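Local atomic coordinates of putative carbohydrate metabolism domain-containing protein (Bacteroides vulgatus, PDB entry 3S30), a protein that is of unproven function but is probably involved in carbohydrate metabolism, possibly as a glycoside hydrolase, and has a galactose-binding-like domain. Residues A[113-118]-A[144-149]; A[218-223]-A[293-298]; A[105-110]-A[163-168]; A[243-248]-A[325-330]. One frame throughout, in Å; residues are numbered along the deposited sequence.

How the interactions relate
All four contacts lie within the putative carbohydrate metabolism domain. Interaction 3 holds three of the four sodium ligands. Interaction 1 is nested inside the chain loop that interaction 3 closes; both use strand 108-114, and their centres are 22 Å apart. Interactions 2 and 4 cross along the chain and touch: Leu221 CD2 lies 3.8 Å from Ile248 CG2, and Phe294 CE2 is 3.8 Å from Ile248 CD1. Interactions 1 and 2 lie on opposite sides of the chain's centre, with centres 35 Å apart. Nearest atoms of interactions 2 and 3 are about 7 Å apart, and Gly223 CA of interaction 2 is about 10 Å from the sodium ion.

Interaction 1: A[113-118]-A[144-149]; sequences PYNKNE and TGSGYT
Asn117 reaches across to the loop 144-149 and binds it with both ends of its amide. Its CB sits 3.9 Å from the backbone O of Tyr148. The torsion chi1 of -52° sets CG beside the backbone N, anti to the carbonyl carbon. CG then lies 3.7 Å from Tyr148 CD2. The branch OD1 accepts a hydrogen bond from Tyr148 N at 3.0 Å. That donor lies in the carbonyl plane, on a lone pair, and the bond is nearly straight at 167°. The branch ND2 donates to Gly145 O at 2.8 Å, with the acceptor in the amide plane. ND2 also gives a weak bond to Tyr114 O in its own turn. Bonds at both OD1 and ND2 fix the rotation of the amide. The Asn117 and Tyr148 side chains lie side by side, pointing the same way, their flat groups 30° apart.

Asn117 closes a beta hairpin. Tyr114 to Asn117 form a type I' turn that joins strands 108-114 and 117-124, and the loop after helix 138-142 packs against this turn. Ser146 OG donates to Asn115 O at 3.3 Å, tilted from the carbonyl plane. Asn115 ND2 hydrogen-bonds to Ala142 O, at the end of helix 138-142. Two weak backbone bonds follow, from Gly147 N to Lys116 O and from Glu118 N to Tyr148 O. Tyr148 also meets the ring of Phe141.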
loop_
_atom_site.group_PDB
_atom_site.type_symbol
_atom_site.label_atom_id
_atom_site.label_comp_id
_atom_site.label_asym_id
_atom_site.label_seq_id
_atom_site.Cartn_x
_atom_site.Cartn_y
_atom_site.Cartn_z
ATOM N N PRO A 113 19.956 2.348 1.235
ATOM C CA PRO A 113 20.567 2.850 0.001
ATOM C C PRO A 113 20.196 2.018 -1.217
ATOM O O PRO A 113 20.025 0.805 -1.099
ATOM C CB PRO A 113 22.069 2.702 0.273
ATOM C CG PRO A 113 22.153 1.479 1.141
ATOM C CD PRO A 113 20.893 1.488 1.992
ATOM N N TYR A 114 20.083 2.669 -2.375
ATOM C CA TYR A 114 19.994 1.970 -3.656
ATOM C C TYR A 114 20.238 2.931 -4.810
ATOM O O TYR A 114 19.716 4.046 -4.806
ATOM C CB TYR A 114 18.625 1.327 -3.826
ATOM C CG TYR A 114 18.571 0.218 -4.857
ATOM C CD1 TYR A 114 19.293 -0.961 -4.689
ATOM C CD2 TYR A 114 17.750 0.331 -5.977
ATOM C CE1 TYR A 114 19.218 -1.988 -5.632
ATOM C CE2 TYR A 114 17.665 -0.678 -6.912
ATOM C CZ TYR A 114 18.398 -1.829 -6.745
ATOM O OH TYR A 114 18.281 -2.807 -7.695
ATOM N N ASN A 115 21.025 2.488 -5.789
ATOM C CA ASN A 115 21.281 3.242 -7.002
ATOM C C ASN A 115 21.659 4.696 -6.712
ATOM O O ASN A 115 21.168 5.630 -7.360
ATOM C CB ASN A 115 20.063 3.157 -7.921
ATOM C CG ASN A 115 20.318 3.756 -9.303
ATOM O OD1 ASN A 115 21.404 3.613 -9.871
ATOM N ND2 ASN A 115 19.307 4.425 -9.844
ATOM N N LYS A 116 22.521 4.869 -5.715
ATOM C CA LYS A 116 23.012 6.183 -5.289
ATOM C C LYS A 116 21.900 7.077 -4.707
ATOM O O LYS A 116 22.042 8.294 -4.636
ATOM C CB LYS A 116 23.795 6.866 -6.429
ATOM C CG LYS A 116 24.983 6.031 -6.910
ATOM C CD LYS A 116 25.763 6.661 -8.081
ATOM C CE LYS A 116 26.845 7.630 -7.618
ATOM N NZ LYS A 116 27.932 7.816 -8.649
ATOM N N ASN A 117 20.814 6.442 -4.270
ATOM C CA ASN A 117 19.729 7.092 -3.540
ATOM C C ASN A 117 19.614 6.470 -2.158
ATOM O O ASN A 117 20.155 5.390 -1.919
ATOM C CB ASN A 117 18.386 6.891 -4.251
ATOM C CG ASN A 117 18.424 7.292 -5.702
ATOM O OD1 ASN A 117 18.598 8.466 -6.029
ATOM N ND2 ASN A 117 18.245 6.314 -6.591
ATOM N N GLU A 118 18.896 7.158 -1.270
ATOM C CA GLU A 118 18.505 6.623 0.030
ATOM C C GLU A 118 17.010 6.867 0.271
ATOM O O GLU A 118 16.511 7.941 -0.028
ATOM C CB GLU A 118 19.333 7.272 1.141
ATOM C CG GLU A 118 20.794 6.843 1.163
ATOM C CD GLU A 118 21.523 7.277 2.437
ATOM O OE1 GLU A 118 21.210 8.366 2.973
ATOM O OE2 GLU A 118 22.419 6.527 2.897
ATOM N N THR A 144 14.886 5.141 -11.225
ATOM C CA THR A 144 14.560 6.187 -12.204
ATOM C C THR A 144 15.465 7.410 -12.122
ATOM O O THR A 144 15.388 8.283 -12.987
ATOM C CB THR A 144 13.065 6.696 -12.089
ATOM O OG1 THR A 144 12.876 7.494 -10.897
ATOM C CG2 THR A 144 12.073 5.530 -12.102
ATOM N N GLY A 145 16.299 7.493 -11.090
ATOM C CA GLY A 145 17.202 8.624 -10.940
ATOM C C GLY A 145 18.226 8.428 -9.840
ATOM O O GLY A 145 18.209 7.421 -9.146
ATOM N N SER A 146 19.123 9.402 -9.693
ATOM C CA SER A 146 20.100 9.418 -8.603
ATOM C C SER A 146 20.026 10.732 -7.822
ATOM O O SER A 146 19.442 11.708 -8.290
ATOM C CB SER A 146 21.511 9.196 -9.148
ATOM O OG SER A 146 21.626 7.884 -9.670
ATOM N N GLY A 147 20.605 10.737 -6.623
ATOM C CA GLY A 147 20.587 11.917 -5.751
ATOM C C GLY A 147 19.263 12.196 -5.039
ATOM O O GLY A 147 19.027 13.318 -4.595
ATOM N N TYR A 148 18.397 11.194 -4.920
ATOM C CA TYR A 148 17.168 11.347 -4.137
ATOM C C TYR A 148 17.468 11.136 -2.660
ATOM O O TYR A 148 18.244 10.244 -2.297
ATOM C CB TYR A 148 16.110 10.321 -4.539
ATOM C CG TYR A 148 15.548 10.447 -5.928
ATOM C CD1 TYR A 148 15.038 11.661 -6.399
ATOM C CD2 TYR A 148 15.471 9.335 -6.760
ATOM C CE1 TYR A 148 14.496 11.763 -7.677
ATOM C CE2 TYR A 148 14.935 9.428 -8.034
ATOM C CZ TYR A 148 14.449 10.638 -8.488
ATOM O OH TYR A 148 13.923 10.703 -9.758
ATOM N N THR A 149 16.851 11.945 -1.808
ATOM C CA THR A 149 16.899 11.723 -0.359
ATOM C C THR A 149 15.547 11.142 0.058
ATOM O O THR A 149 14.599 11.193 -0.719
ATOM C CB THR A 149 17.202 13.034 0.415
ATOM O OG1 THR A 149 16.115 13.957 0.257
ATOM C CG2 THR A 149 18.504 13.662 -0.072
#

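Interaction 2: A[218-223]-A[293-298]; sequences PIKLVG and RFELDF
Lys220 and Glu295 lie side by side on one face of an antiparallel strand pair. Lys220 NZ meets Glu295 OE2 at 3.3 Å in a hydrogen-bonded salt bridge, on the anti side of that oxygen. The other oxygen, OE1, accepts from Arg293 NH1 at 2.9 Å, in the guanidinium plane. Both carboxylate oxygens of Glu295 are therefore engaged by cations. Asp297 OD1 adds a long ion pair to Lys220 NZ, and the four residues make a salt-bridge network. Lys220 bends at chi3 (84°), which places CE 3.6 Å from Asp297 OD1.

The backbone bonds follow an antiparallel register, consistent with the beta fold of galactose-binding-like domains. Leu221 and Leu296 form a hydrogen-bonded pair, N to O in both directions. Gly223 O takes Phe294 N at 2.9 Å, while the return bond from Gly223 N to Phe294 O is weak. Phe298 N donates to Ile219 O at 2.6 Å and nearly straight, at 174°. Pro218 O is taken by Tyr300 OH.

The face of Leu221 and Leu296 is apolar. Phe294 lays its ring over Gly223 in a CH-pi contact, with CA 3.8 Å from the ring centroid. Pro218 CG sits over the centre of the Phe298 ring in a second CH-pi contact. Ile219 and Lys220 make backbone hydrogen bonds with Val348 in a classic beta bulge, and Val222 does so with Glu346. Strand 218-228 lies between strands 291-297 and 339-349. The Leu221 and Phe294 side chains pack on Ile248 of strand 247-254, and Phe298 meets Ala278 and Ala280 of strand 276-281.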
loop_
_atom_site.group_PDB
_atom_site.type_symbol
_atom_site.label_atom_id
_atom_site.label_comp_id
_atom_site.label_asym_id
_atom_site.label_seq_id
_atom_site.Cartn_x
_atom_site.Cartn_y
_atom_site.Cartn_z
ATOM N N PRO A 218 -9.822 -10.831 10.338
ATOM C CA PRO A 218 -10.051 -9.388 10.446
ATOM C C PRO A 218 -11.480 -9.020 10.115
ATOM O O PRO A 218 -12.083 -9.639 9.239
ATOM C CB PRO A 218 -9.102 -8.798 9.402
ATOM C CG PRO A 218 -8.951 -9.858 8.382
ATOM C CD PRO A 218 -9.021 -11.170 9.143
ATOM N N ILE A 219 -12.026 -8.029 10.811
ATOM C CA ILE A 219 -13.384 -7.581 10.524
ATOM C C ILE A 219 -13.423 -6.157 9.993
ATOM O O ILE A 219 -14.235 -5.854 9.127
ATOM C CB ILE A 219 -14.371 -7.781 11.726
ATOM C CG1 ILE A 219 -13.802 -7.246 13.042
ATOM C CG2 ILE A 219 -14.717 -9.254 11.886
ATOM C CD1 ILE A 219 -14.712 -7.511 14.231
ATOM N N LYS A 220 -12.555 -5.276 10.477
ATOM C CA LYS A 220 -12.520 -3.927 9.915
ATOM C C LYS A 220 -11.155 -3.260 9.946
ATOM O O LYS A 220 -10.290 -3.579 10.788
ATOM C CB LYS A 220 -13.607 -3.033 10.536
ATOM C CG LYS A 220 -13.551 -2.876 12.028
ATOM C CD LYS A 220 -14.805 -2.188 12.577
ATOM C CE LYS A 220 -15.951 -3.187 12.790
ATOM N NZ LYS A 220 -17.220 -2.542 13.247
ATOM N N LEU A 221 -10.967 -2.365 8.977
ATOM C CA LEU A 221 -9.767 -1.552 8.872
ATOM C C LEU A 221 -10.165 -0.126 9.200
ATOM O O LEU A 221 -10.978 0.474 8.493
ATOM C CB LEU A 221 -9.171 -1.627 7.445
ATOM C CG LEU A 221 -7.880 -0.819 7.199
ATOM C CD1 LEU A 221 -6.691 -1.399 7.987
ATOM C CD2 LEU A 221 -7.551 -0.732 5.712
ATOM N N VAL A 222 -9.617 0.409 10.286
ATOM C CA VAL A 222 -9.953 1.754 10.708
ATOM C C VAL A 222 -8.675 2.578 10.728
ATOM O O VAL A 222 -7.605 2.051 10.975
ATOM C CB VAL A 222 -10.684 1.795 12.099
ATOM C CG1 VAL A 222 -11.881 0.840 12.120
ATOM C CG2 VAL A 222 -9.742 1.467 13.226
ATOM N N GLY A 223 -8.812 3.872 10.450
ATOM C CA GLY A 223 -7.697 4.806 10.479
ATOM C C GLY A 223 -8.175 6.202 10.143
ATOM O O GLY A 223 -9.374 6.444 10.061
ATOM N N ARG A 293 -11.823 10.120 9.671
ATOM C CA ARG A 293 -11.883 8.701 9.990
ATOM C C ARG A 293 -12.471 7.871 8.862
ATOM O O ARG A 293 -13.405 8.294 8.192
ATOM C CB ARG A 293 -12.740 8.479 11.242
ATOM C CG ARG A 293 -12.658 7.065 11.787
ATOM C CD ARG A 293 -13.037 7.067 13.230
ATOM N NE ARG A 293 -12.919 5.766 13.883
ATOM C CZ ARG A 293 -13.799 4.775 13.759
ATOM N NH1 ARG A 293 -14.880 4.904 12.983
ATOM N NH2 ARG A 293 -13.594 3.640 14.414
ATOM N N PHE A 294 -11.914 6.681 8.670
ATOM C CA PHE A 294 -12.503 5.672 7.804
ATOM C C PHE A 294 -12.700 4.377 8.593
ATOM O O PHE A 294 -12.012 4.124 9.583
ATOM C CB PHE A 294 -11.678 5.459 6.516
ATOM C CG PHE A 294 -10.223 5.053 6.738
ATOM C CD1 PHE A 294 -9.869 3.715 6.844
ATOM C CD2 PHE A 294 -9.214 6.011 6.782
ATOM C CE1 PHE A 294 -8.530 3.331 7.034
ATOM C CE2 PHE A 294 -7.867 5.644 6.971
ATOM C CZ PHE A 294 -7.529 4.299 7.093
ATOM N N GLU A 295 -13.686 3.589 8.174
ATOM C CA GLU A 295 -14.021 2.338 8.843
ATOM C C GLU A 295 -14.558 1.360 7.806
ATOM O O GLU A 295 -15.748 1.370 7.507
ATOM C CB GLU A 295 -15.049 2.577 9.961
ATOM C CG GLU A 295 -15.423 1.313 10.759
ATOM C CD GLU A 295 -16.474 1.562 11.845
ATOM O OE1 GLU A 295 -16.629 2.719 12.300
ATOM O OE2 GLU A 295 -17.148 0.590 12.244
ATOM N N LEU A 296 -13.673 0.523 7.264
ATOM C CA LEU A 296 -14.026 -0.404 6.177
ATOM C C LEU A 296 -14.270 -1.797 6.742
ATOM O O LEU A 296 -13.366 -2.403 7.301
ATOM C CB LEU A 296 -12.905 -0.448 5.132
ATOM C CG LEU A 296 -12.267 0.903 4.752
ATOM C CD1 LEU A 296 -11.171 0.711 3.710
ATOM C CD2 LEU A 296 -13.331 1.901 4.260
ATOM N N ASP A 297 -15.496 -2.298 6.617
ATOM C CA ASP A 297 -15.827 -3.653 7.081
ATOM C C ASP A 297 -15.326 -4.687 6.078
ATOM O O ASP A 297 -15.496 -4.530 4.869
ATOM C CB ASP A 297 -17.344 -3.831 7.255
ATOM C CG ASP A 297 -17.916 -3.043 8.441
ATOM O OD1 ASP A 297 -17.656 -3.415 9.610
ATOM O OD2 ASP A 297 -18.669 -2.075 8.202
ATOM N N PHE A 298 -14.713 -5.751 6.581
ATOM C CA PHE A 298 -14.377 -6.904 5.734
ATOM C C PHE A 298 -15.643 -7.624 5.270
ATOM O O PHE A 298 -16.515 -7.959 6.071
ATOM C CB PHE A 298 -13.430 -7.873 6.453
ATOM C CG PHE A 298 -11.983 -7.492 6.341
ATOM C CD1 PHE A 298 -11.446 -6.488 7.150
ATOM C CD2 PHE A 298 -11.152 -8.117 5.413
ATOM C CE1 PHE A 298 -10.110 -6.135 7.053
ATOM C CE2 PHE A 298 -9.809 -7.763 5.302
ATOM C CZ PHE A 298 -9.290 -6.772 6.120
#

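Interaction 3: A[105-110]-A[163-168]; sequences NFENVK and TGNCLQ. With NA (sodium ion), chain C.
Glu107 and Asn165 meet beside a bound sodium ion, where the loop before strand 166-173 passes the turn before strand 108-114. This is the metal site of a domain in the galactose-binding-like clan. Gly164 comes first in the contact. Its CA passes 3.7 Å from Glu107 OE2, so the carboxylate lies close against the backbone here.

Asn165 follows and makes the polar core. Its backbone N donates to Glu107 OE1 at 3.0 Å, on the syn side and 25° out of the carboxylate plane. Its ND2 donates to Glu107 O at 3.2 Å, a bent bond of 139°. The carboxylate and amide planes are 40° apart. The backbone O of Asn165 binds the sodium ion at 2.4 Å. Glu107 therefore splits its two oxygens: OE1 takes the Asn165 backbone, and OE2 binds the metal more distantly. A bend at chi2 carries Glu107 CD round toward both. Asp343 of strand 339-349 supplies the remaining protein ligand. The sodium ion may be expected to polarise the coordinating carbonyls.

At Cys166 the chain enters its strand, and its carbonyl carbon lies against Phe106 CB. Leu167 then places CB over one face of the Phe106 ring, toward the rim, in a CH-pi contact. Leu190 of strand 185-191 touches both of these side chains, and Leu345 also meets Phe106. The backbone O of Asn105 binds the sodium ion at 2.3 Å, 3.4 Å from Asn165 O.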
loop_
_atom_site.group_PDB
_atom_site.type_symbol
_atom_site.label_atom_id
_atom_site.label_comp_id
_atom_site.label_asym_id
_atom_site.label_seq_id
_atom_site.Cartn_x
_atom_site.Cartn_y
_atom_site.Cartn_z
ATOM N N ASN A 105 1.304 2.845 13.616
ATOM C CA ASN A 105 1.529 4.219 14.045
ATOM C C ASN A 105 2.354 5.053 13.077
ATOM O O ASN A 105 2.311 6.277 13.138
ATOM C CB ASN A 105 2.208 4.229 15.414
ATOM C CG ASN A 105 1.358 3.590 16.491
ATOM O OD1 ASN A 105 0.356 4.162 16.925
ATOM N ND2 ASN A 105 1.745 2.386 16.919
ATOM N N PHE A 106 3.111 4.407 12.195
ATOM C CA PHE A 106 3.947 5.109 11.219
ATOM C C PHE A 106 5.012 6.016 11.862
ATOM O O PHE A 106 5.339 7.078 11.318
ATOM C CB PHE A 106 3.058 5.904 10.250
ATOM C CG PHE A 106 1.873 5.124 9.744
ATOM C CD1 PHE A 106 2.041 4.123 8.791
ATOM C CD2 PHE A 106 0.598 5.364 10.238
ATOM C CE1 PHE A 106 0.960 3.379 8.335
ATOM C CE2 PHE A 106 -0.498 4.627 9.777
ATOM C CZ PHE A 106 -0.309 3.636 8.814
ATOM N N GLU A 107 5.548 5.594 13.011
ATOM C CA GLU A 107 6.545 6.394 13.759
ATOM C C GLU A 107 7.966 6.128 13.320
ATOM O O GLU A 107 8.829 6.989 13.456
ATOM C CB GLU A 107 6.499 6.109 15.281
ATOM C CG GLU A 107 5.188 6.450 15.978
ATOM C CD GLU A 107 4.787 7.927 15.876
ATOM O OE1 GLU A 107 5.644 8.797 15.597
ATOM O OE2 GLU A 107 3.593 8.212 16.096
ATOM N N ASN A 108 8.199 4.910 12.842
ATOM C CA ASN A 108 9.523 4.340 12.736
ATOM C C ASN A 108 9.924 4.158 11.285
ATOM O O ASN A 108 9.140 3.665 10.470
ATOM C CB ASN A 108 9.553 2.966 13.419
ATOM C CG ASN A 108 9.118 3.007 14.892
ATOM O OD1 ASN A 108 8.108 2.398 15.274
ATOM N ND2 ASN A 108 9.895 3.691 15.722
ATOM N N VAL A 109 11.156 4.547 10.974
ATOM C CA VAL A 109 11.745 4.291 9.671
ATOM C C VAL A 109 13.199 3.904 9.837
ATOM O O VAL A 109 13.841 4.269 10.827
ATOM C CB VAL A 109 11.658 5.518 8.717
ATOM C CG1 VAL A 109 10.198 5.796 8.328
ATOM C CG2 VAL A 109 12.313 6.744 9.335
ATOM N N LYS A 110 13.693 3.135 8.870
ATOM C CA LYS A 110 15.120 2.944 8.670
ATOM C C LYS A 110 15.462 3.434 7.270
ATOM O O LYS A 110 14.597 3.446 6.391
ATOM C CB LYS A 110 15.514 1.474 8.857
ATOM C CG LYS A 110 14.904 0.492 7.862
ATOM C CD LYS A 110 15.223 -0.933 8.263
ATOM C CE LYS A 110 14.609 -1.932 7.307
ATOM N NZ LYS A 110 14.789 -3.349 7.744
ATOM N N THR A 163 -1.181 11.931 15.955
ATOM C CA THR A 163 -0.646 11.622 17.290
ATOM C C THR A 163 0.852 11.991 17.400
ATOM O O THR A 163 1.251 12.695 18.342
ATOM C CB THR A 163 -0.890 10.130 17.640
ATOM O OG1 THR A 163 -2.282 9.812 17.453
ATOM C CG2 THR A 163 -0.488 9.839 19.079
ATOM N N GLY A 164 1.653 11.525 16.434
ATOM C CA GLY A 164 3.081 11.887 16.305
ATOM C C GLY A 164 3.454 12.065 14.836
ATOM O O GLY A 164 2.953 12.978 14.181
ATOM N N ASN A 165 4.323 11.202 14.306
ATOM C CA ASN A 165 4.561 11.139 12.858
ATOM C C ASN A 165 3.421 10.389 12.177
ATOM O O ASN A 165 2.709 9.604 12.823
ATOM C CB ASN A 165 5.852 10.393 12.487
ATOM C CG ASN A 165 7.110 10.943 13.168
ATOM O OD1 ASN A 165 7.336 12.154 13.246
ATOM N ND2 ASN A 165 7.954 10.027 13.635
ATOM N N CYS A 166 3.262 10.609 10.870
ATOM C CA CYS A 166 2.259 9.883 10.072
ATOM C C CYS A 166 2.836 9.393 8.751
ATOM O O CYS A 166 3.923 9.793 8.347
ATOM C CB CYS A 166 1.009 10.759 9.829
ATOM S SG CYS A 166 1.233 12.284 8.850
ATOM N N LEU A 167 2.108 8.512 8.088
ATOM C CA LEU A 167 2.428 8.131 6.719
ATOM C C LEU A 167 2.229 9.318 5.755
ATOM O O LEU A 167 1.256 10.068 5.863
ATOM C CB LEU A 167 1.548 6.958 6.284
ATOM C CG LEU A 167 1.852 6.321 4.926
ATOM C CD1 LEU A 167 3.219 5.695 4.945
ATOM C CD2 LEU A 167 0.781 5.276 4.542
ATOM N N GLN A 168 3.178 9.481 4.833
ATOM C CA GLN A 168 3.112 10.494 3.789
ATOM C C GLN A 168 3.289 9.800 2.440
ATOM O O GLN A 168 4.389 9.377 2.089
ATOM C CB GLN A 168 4.210 11.540 3.985
ATOM C CG GLN A 168 4.208 12.695 2.978
ATOM C CD GLN A 168 5.503 13.522 3.051
ATOM O OE1 GLN A 168 5.606 14.458 3.848
ATOM N NE2 GLN A 168 6.504 13.158 2.218
HETATM NA NA NA C . 1.413 8.149 14.212
#

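Interaction 4: A[243-248]-A[325-330]; sequences KDVFNI and ASKDGD
Asp244 turns its carboxylate onto the hydroxyl of Ser326. Chi1 of -159° sets CG anti to the backbone N. From there OD2 accepts from Ser326 OG at 2.6 Å. The hydroxyl comes on the syn side, close to the carboxylate plane. Ser338 OG and Ala335 N also donate to OD2, so three bonds grip this buried oxygen. Ser326 OG is hydrogen-bonded to Thr171 OG1 as well. The other oxygen, OD1, is held by a water molecule 2.7 Å away, which donates to it. The same water accepts from Asp328 N, so it bridges the two segments.

Ser326 opens a type I beta turn that ends at Gly329, in the loop between strands 317-324 and 339-349. The turn packs on the residues that lead into strand 247-254. Lys327 N donates to Val245 O at 2.6 Å, almost straight at 175°. Beside this bond the Val245 and Lys327 side chains run side by side, pointing the same way. Val245 CG2 touches Lys327 CB at 3.7 Å, and also lies near CD, so the aliphatic part of the lysine lies against the valine. Lys327 NZ has a long ion pair with Asp328 OD1, which Lys268 also binds. Phe246 sets its CB 3.5 Å from Ala325 O. Its ring leads away from the turn and meets the rings of Tyr225 and Tyr227, while Tyr227 OH bonds to Ala325 O.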
loop_
_atom_site.group_PDB
_atom_site.type_symbol
_atom_site.label_atom_id
_atom_site.label_comp_id
_atom_site.label_asym_id
_atom_site.label_seq_id
_atom_site.Cartn_x
_atom_site.Cartn_y
_atom_site.Cartn_z
ATOM N N LYS A 243 -9.370 14.939 -11.649
ATOM C CA LYS A 243 -9.178 14.942 -10.214
ATOM C C LYS A 243 -8.752 13.531 -9.810
ATOM O O LYS A 243 -9.523 12.578 -9.948
ATOM C CB LYS A 243 -10.475 15.374 -9.517
ATOM C CG LYS A 243 -10.286 15.912 -8.113
ATOM C CD LYS A 243 -9.654 17.311 -8.106
ATOM C CE LYS A 243 -10.612 18.386 -8.637
ATOM N NZ LYS A 243 -10.049 19.762 -8.534
ATOM N N ASP A 244 -7.511 13.410 -9.343
ATOM C CA ASP A 244 -6.963 12.136 -8.894
ATOM C C ASP A 244 -7.724 11.631 -7.668
ATOM O O ASP A 244 -8.210 12.438 -6.850
ATOM C CB ASP A 244 -5.477 12.296 -8.537
ATOM C CG ASP A 244 -4.706 10.973 -8.564
ATOM O OD1 ASP A 244 -5.296 9.894 -8.852
ATOM O OD2 ASP A 244 -3.487 11.029 -8.286
ATOM N N VAL A 245 -7.852 10.311 -7.554
ATOM C CA VAL A 245 -8.417 9.707 -6.351
ATOM C C VAL A 245 -7.436 8.689 -5.803
ATOM O O VAL A 245 -6.602 8.148 -6.537
ATOM C CB VAL A 245 -9.850 9.088 -6.576
ATOM C CG1 VAL A 245 -10.800 10.131 -7.238
ATOM C CG2 VAL A 245 -9.795 7.780 -7.404
ATOM N N PHE A 246 -7.517 8.469 -4.497
ATOM C CA PHE A 246 -6.619 7.567 -3.801
ATOM C C PHE A 246 -7.323 6.242 -3.555
ATOM O O PHE A 246 -8.521 6.123 -3.782
ATOM C CB PHE A 246 -6.167 8.190 -2.476
ATOM C CG PHE A 246 -7.254 8.281 -1.408
ATOM C CD1 PHE A 246 -7.449 7.246 -0.505
ATOM C CD2 PHE A 246 -8.025 9.426 -1.274
ATOM C CE1 PHE A 246 -8.420 7.338 0.500
ATOM C CE2 PHE A 246 -8.992 9.526 -0.273
ATOM C CZ PHE A 246 -9.188 8.476 0.611
ATOM N N ASN A 247 -6.586 5.248 -3.073
ATOM C CA ASN A 247 -7.213 3.976 -2.729
ATOM C C ASN A 247 -6.730 3.484 -1.373
ATOM O O ASN A 247 -5.599 3.718 -0.986
ATOM C CB ASN A 247 -6.986 2.915 -3.826
ATOM C CG ASN A 247 -8.045 1.797 -3.801
ATOM O OD1 ASN A 247 -8.920 1.776 -2.942
ATOM N ND2 ASN A 247 -7.944 0.861 -4.731
ATOM N N ILE A 248 -7.635 2.846 -0.645
ATOM C CA ILE A 248 -7.314 2.125 0.578
ATOM C C ILE A 248 -8.119 0.832 0.530
ATOM O O ILE A 248 -9.337 0.854 0.291
ATOM C CB ILE A 248 -7.703 2.924 1.852
ATOM C CG1 ILE A 248 -6.868 4.204 1.978
ATOM C CG2 ILE A 248 -7.533 2.069 3.134
ATOM C CD1 ILE A 248 -7.187 5.014 3.275
ATOM N N ALA A 325 -1.769 6.877 -2.858
ATOM C CA ALA A 325 -2.185 8.265 -3.137
ATOM C C ALA A 325 -2.908 8.419 -4.479
ATOM O O ALA A 325 -3.683 9.364 -4.666
ATOM C CB ALA A 325 -0.994 9.207 -3.079
ATOM N N SER A 326 -2.664 7.496 -5.403
ATOM C CA SER A 326 -3.316 7.521 -6.723
ATOM C C SER A 326 -3.888 6.148 -7.091
ATOM O O SER A 326 -3.148 5.233 -7.422
ATOM C CB SER A 326 -2.325 7.998 -7.803
ATOM O OG SER A 326 -1.758 9.252 -7.452
ATOM N N LYS A 327 -5.210 6.023 -7.032
ATOM C CA LYS A 327 -5.892 4.753 -7.299
ATOM C C LYS A 327 -5.321 4.026 -8.514
ATOM O O LYS A 327 -5.040 2.822 -8.445
ATOM C CB LYS A 327 -7.390 4.982 -7.521
ATOM C CG LYS A 327 -8.160 3.718 -7.959
ATOM C CD LYS A 327 -9.658 3.990 -8.129
ATOM C CE LYS A 327 -10.445 2.687 -8.368
ATOM N NZ LYS A 327 -9.836 1.808 -9.441
ATOM N N ASP A 328 -5.171 4.759 -9.621
ATOM C CA ASP A 328 -4.772 4.161 -10.889
ATOM C C ASP A 328 -3.290 4.345 -11.229
ATOM O O ASP A 328 -2.878 4.091 -12.357
ATOM C CB ASP A 328 -5.659 4.689 -12.014
ATOM C CG ASP A 328 -7.049 4.067 -12.006
ATOM O OD1 ASP A 328 -7.167 2.872 -11.662
ATOM O OD2 ASP A 328 -8.021 4.767 -12.360
ATOM N N GLY A 329 -2.495 4.744 -10.235
ATOM C CA GLY A 329 -1.063 4.947 -10.402
ATOM C C GLY A 329 -0.302 3.673 -10.692
ATOM O O GLY A 329 0.842 3.720 -11.136
ATOM N N ASP A 330 -0.935 2.533 -10.448
ATOM C CA ASP A 330 -0.352 1.222 -10.753
ATOM C C ASP A 330 -0.212 1.018 -12.252
ATOM O O ASP A 330 0.689 0.311 -12.696
ATOM C CB ASP A 330 -1.163 0.081 -10.110
ATOM C CG ASP A 330 -2.659 0.127 -10.457
ATOM O OD1 ASP A 330 -3.139 1.094 -11.112
ATOM O OD2 ASP A 330 -3.367 -0.819 -10.053
HETATM O O HOH W 1 -4.977 7.394 -9.922
#